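BolA (Coxiella burnetii, PDB 3TR3) is of unknown function but belongs to the BolA/IbaG family and is probably linked to the stress response. Local coordinates at residues Ile14-Ile24 and Ala35-Glu43. Numbering follows the deposited sequence.
Sequences IETGLSESRVI and AVVLCPTFE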
loop_
_atom_site.group_PDB
_atom_site.type_symbol
_atom_site.label_atom_id
_atom_site.label_comp_id
_atom_site.label_asym_id
_atom_site.label_seq_id
_atom_site.Cartn_x
_atom_site.Cartn_y
_atom_site.Cartn_z
ATOM N N ILE B 14 -3.536 9.144 -6.871
ATOM C CA ILE B 14 -3.891 9.847 -5.651
ATOM C C ILE B 14 -2.679 10.559 -5.063
ATOM O O ILE B 14 -2.778 11.702 -4.659
ATOM C CB ILE B 14 -4.489 8.915 -4.605
ATOM C CG1 ILE B 14 -5.793 8.295 -5.106
ATOM C CG2 ILE B 14 -4.700 9.656 -3.307
ATOM C CD1 ILE B 14 -6.333 7.181 -4.127
ATOM N N GLU B 15 -1.526 9.901 -5.033
ATOM C CA GLU B 15 -0.312 10.565 -4.545
ATOM C C GLU B 15 0.184 11.711 -5.443
ATOM O O GLU B 15 0.860 12.614 -4.989
ATOM C CB GLU B 15 0.800 9.552 -4.275
ATOM C CG GLU B 15 0.421 8.547 -3.187
ATOM C CD GLU B 15 1.442 7.429 -3.021
ATOM O OE1 GLU B 15 2.289 7.246 -3.926
ATOM O OE2 GLU B 15 1.393 6.741 -1.978
ATOM N N THR B 16 -0.162 11.666 -6.716
ATOM C CA THR B 16 0.197 12.714 -7.638
ATOM C C THR B 16 -0.720 13.906 -7.418
ATOM O O THR B 16 -0.251 15.012 -7.292
ATOM C CB THR B 16 0.107 12.222 -9.101
ATOM O OG1 THR B 16 1.197 11.330 -9.354
ATOM C CG2 THR B 16 0.186 13.375 -10.098
ATOM N N GLY B 17 -2.021 13.655 -7.327
ATOM C CA GLY B 17 -3.000 14.716 -7.202
ATOM C C GLY B 17 -3.110 15.366 -5.828
ATOM O O GLY B 17 -3.532 16.506 -5.719
ATOM N N LEU B 18 -2.744 14.646 -4.775
ATOM C CA LEU B 18 -2.968 15.122 -3.421
ATOM C C LEU B 18 -1.648 15.183 -2.648
ATOM O O LEU B 18 -1.114 14.152 -2.271
ATOM C CB LEU B 18 -3.985 14.208 -2.726
ATOM C CG LEU B 18 -4.391 14.662 -1.318
ATOM C CD1 LEU B 18 -5.212 15.904 -1.456
ATOM C CD2 LEU B 18 -5.149 13.628 -0.538
ATOM N N SER B 19 -1.104 16.387 -2.432
ATOM C CA SER B 19 0.244 16.529 -1.838
ATOM C C SER B 19 0.331 15.988 -0.433
ATOM O O SER B 19 -0.623 16.096 0.341
ATOM C CB SER B 19 0.753 17.969 -1.856
ATOM O OG SER B 19 1.099 18.303 -3.183
ATOM N N GLU B 20 1.481 15.388 -0.127
ATOM C CA GLU B 20 1.728 14.824 1.191
ATOM C C GLU B 20 0.833 13.613 1.497
ATOM O O GLU B 20 0.737 13.196 2.652
ATOM C CB GLU B 20 1.561 15.894 2.294
ATOM C CG GLU B 20 2.276 17.182 2.029
ATOM C CD GLU B 20 3.772 16.992 1.808
ATOM O OE1 GLU B 20 4.376 16.187 2.551
ATOM O OE2 GLU B 20 4.342 17.648 0.898
ATOM N N SER B 21 0.181 13.035 0.491
ATOM C CA SER B 21 -0.563 11.800 0.764
ATOM C C SER B 21 0.269 10.532 0.500
ATOM O O SER B 21 1.137 10.500 -0.374
ATOM C CB SER B 21 -1.940 11.742 0.058
ATOM O OG SER B 21 -1.820 11.731 -1.354
ATOM N N ARG B 22 -0.002 9.504 1.290
ATOM C CA ARG B 22 0.534 8.150 1.082
ATOM C C ARG B 22 -0.623 7.170 0.980
ATOM O O ARG B 22 -1.455 7.080 1.916
ATOM C CB ARG B 22 1.489 7.740 2.218
ATOM C CG ARG B 22 2.117 6.326 2.047
ATOM C CD ARG B 22 3.231 6.025 3.066
ATOM N NE ARG B 22 4.330 6.992 2.984
ATOM C CZ ARG B 22 5.115 7.322 4.006
ATOM N NH1 ARG B 22 4.917 6.766 5.202
ATOM N NH2 ARG B 22 6.095 8.214 3.842
ATOM N N VAL B 23 -0.712 6.453 -0.156
ATOM C CA VAL B 23 -1.676 5.342 -0.232
ATOM C C VAL B 23 -1.038 4.032 0.362
ATOM O O VAL B 23 -0.266 3.325 -0.306
ATOM C CB VAL B 23 -2.258 5.146 -1.665
ATOM C CG1 VAL B 23 -3.389 4.126 -1.665
ATOM C CG2 VAL B 23 -2.741 6.472 -2.240
ATOM N N ILE B 24 -1.332 3.755 1.632
ATOM C CA ILE B 24 -0.698 2.660 2.340
ATOM C C ILE B 24 -1.320 1.295 1.988
ATOM O O ILE B 24 -0.719 0.251 2.215
ATOM C CB ILE B 24 -0.665 2.861 3.882
ATOM C CG1 ILE B 24 -2.072 2.844 4.462
ATOM C CG2 ILE B 24 0.176 4.107 4.268
ATOM C CD1 ILE B 24 -2.059 2.796 5.956
ATOM N N ALA B 35 -9.137 1.818 -0.853
ATOM C CA ALA B 35 -7.874 2.480 -0.624
ATOM C C ALA B 35 -7.856 3.037 0.799
ATOM O O ALA B 35 -8.890 3.465 1.313
ATOM C CB ALA B 35 -7.660 3.600 -1.670
ATOM N N VAL B 36 -6.692 2.982 1.443
ATOM C CA VAL B 36 -6.491 3.573 2.746
ATOM C C VAL B 36 -5.501 4.657 2.437
ATOM O O VAL B 36 -4.463 4.384 1.834
ATOM C CB VAL B 36 -5.924 2.592 3.793
ATOM C CG1 VAL B 36 -5.832 3.256 5.156
ATOM C CG2 VAL B 36 -6.775 1.302 3.864
ATOM N N VAL B 37 -5.884 5.901 2.757
ATOM C CA VAL B 37 -5.116 7.084 2.393
ATOM C C VAL B 37 -4.758 7.844 3.658
ATOM O O VAL B 37 -5.624 8.065 4.518
ATOM C CB VAL B 37 -5.897 8.017 1.431
ATOM C CG1 VAL B 37 -4.994 9.153 0.969
ATOM C CG2 VAL B 37 -6.375 7.248 0.232
ATOM N N LEU B 38 -3.474 8.181 3.789
ATOM C CA LEU B 38 -2.996 9.020 4.866
ATOM C C LEU B 38 -2.672 10.375 4.251
ATOM O O LEU B 38 -2.021 10.436 3.202
ATOM C CB LEU B 38 -1.757 8.438 5.593
ATOM C CG LEU B 38 -1.771 7.008 6.174
ATOM C CD1 LEU B 38 -0.629 6.688 7.211
ATOM C CD2 LEU B 38 -3.116 6.598 6.740
ATOM N N CYS B 39 -3.137 11.448 4.905
ATOM C CA CYS B 39 -2.808 12.823 4.528
ATOM C C CYS B 39 -3.001 13.762 5.740
ATOM O O CYS B 39 -4.072 13.748 6.366
ATOM C CB CYS B 39 -3.700 13.269 3.367
ATOM S SG CYS B 39 -3.134 14.766 2.557
ATOM N N PRO B 40 -1.964 14.566 6.084
ATOM C CA PRO B 40 -2.093 15.540 7.183
ATOM C C PRO B 40 -3.137 16.637 6.879
ATOM O O PRO B 40 -3.665 17.249 7.799
ATOM C CB PRO B 40 -0.675 16.128 7.308
ATOM C CG PRO B 40 -0.059 15.929 5.936
ATOM C CD PRO B 40 -0.626 14.614 5.460
ATOM N N THR B 41 -3.452 16.838 5.604
ATOM C CA THR B 41 -4.472 17.790 5.166
ATOM C C THR B 41 -5.893 17.419 5.648
ATOM O O THR B 41 -6.804 18.251 5.677
ATOM C CB THR B 41 -4.403 17.948 3.612
ATOM O OG1 THR B 41 -3.152 18.545 3.255
ATOM C CG2 THR B 41 -5.520 18.788 3.051
ATOM N N PHE B 42 -6.089 16.166 6.035
ATOM C CA PHE B 42 -7.404 15.728 6.519
ATOM C C PHE B 42 -7.634 16.244 7.943
ATOM O O PHE B 42 -8.732 16.140 8.470
ATOM C CB PHE B 42 -7.559 14.192 6.510
ATOM C CG PHE B 42 -7.422 13.542 5.145
ATOM C CD1 PHE B 42 -7.739 14.226 3.988
ATOM C CD2 PHE B 42 -6.989 12.217 5.037
ATOM C CE1 PHE B 42 -7.606 13.596 2.735
ATOM C CE2 PHE B 42 -6.870 11.586 3.799
ATOM C CZ PHE B 42 -7.191 12.288 2.635
ATOM N N GLU B 43 -6.603 16.792 8.579
ATOM C CA GLU B 43 -6.790 17.284 9.953
ATOM C C GLU B 43 -7.915 18.309 10.022
ATOM O O GLU B 43 -7.888 19.335 9.310
ATOM C CB GLU B 43 -5.494 17.844 10.533
ATOM C CG GLU B 43 -5.575 18.161 12.002
ATOM C CD GLU B 43 -5.758 16.931 12.883
ATOM O OE1 GLU B 43 -4.864 16.019 12.866
ATOM O OE2 GLU B 43 -6.798 16.891 13.596
#
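Arg22 and Leu38 form an antiparallel hydrogen-bonded pair at the open end of the beta hairpin 22-28/32-38, away from its turn, in the alpha/beta BolA fold; helices 7-17 and 47-57 lie against the sheet face bearing Val23 and Val37, and Tyr79 of helix 76-80 on the other. Two backbone bonds define the pair: Arg22 N gives its hydrogen to Leu38 O at 2.9 Å, and Leu38 N returns one to Arg22 O at 175°, almost straight. Further along, the bond from Ile24 N to Val36 O is weak, bent to 129° at the hydrogen.

The buried part lies on the side of Val37. Ile14, in the last turn of helix 7-17, turns CG2 toward Val37 CG1 at 4.3 Å, with Val54 of helix 47-57 also against Ile14. Against the 39-42 bend, Leu18 CD2 sits 3.9 Å from Cys39 SG and 4.0 Å from Phe42 CZ, approaching the ring obliquely. Cys39 CB lies over the centre of that ring, 3.6 Å above its plane, while Val37 O meets the ring edge in plane. Helix 47-57 and strand 68-74 also touch Phe42.

The opposite face carries a close but partly exposed patch. Ile24 CG1, held between backbone N and carbonyl carbon (chi1 66°), meets Val36 CG1 at 3.8 Å, and its CG2 branch reaches Leu38 CG at 4.0 Å. This edge also meets the second subunit, whose Arg22 and Ile24 pack on their counterparts. Looseness belongs to the exposed turn, where Glu20 CB touches Pro40 CG but the carboxylate points away.

The type II turn from Leu18 to Ser21 links helix to strand. Leu18 O is gripped there twice, by Ser21 N and by Ser21 OG at 2.7 Å, both arriving from the same face of its carbonyl plane.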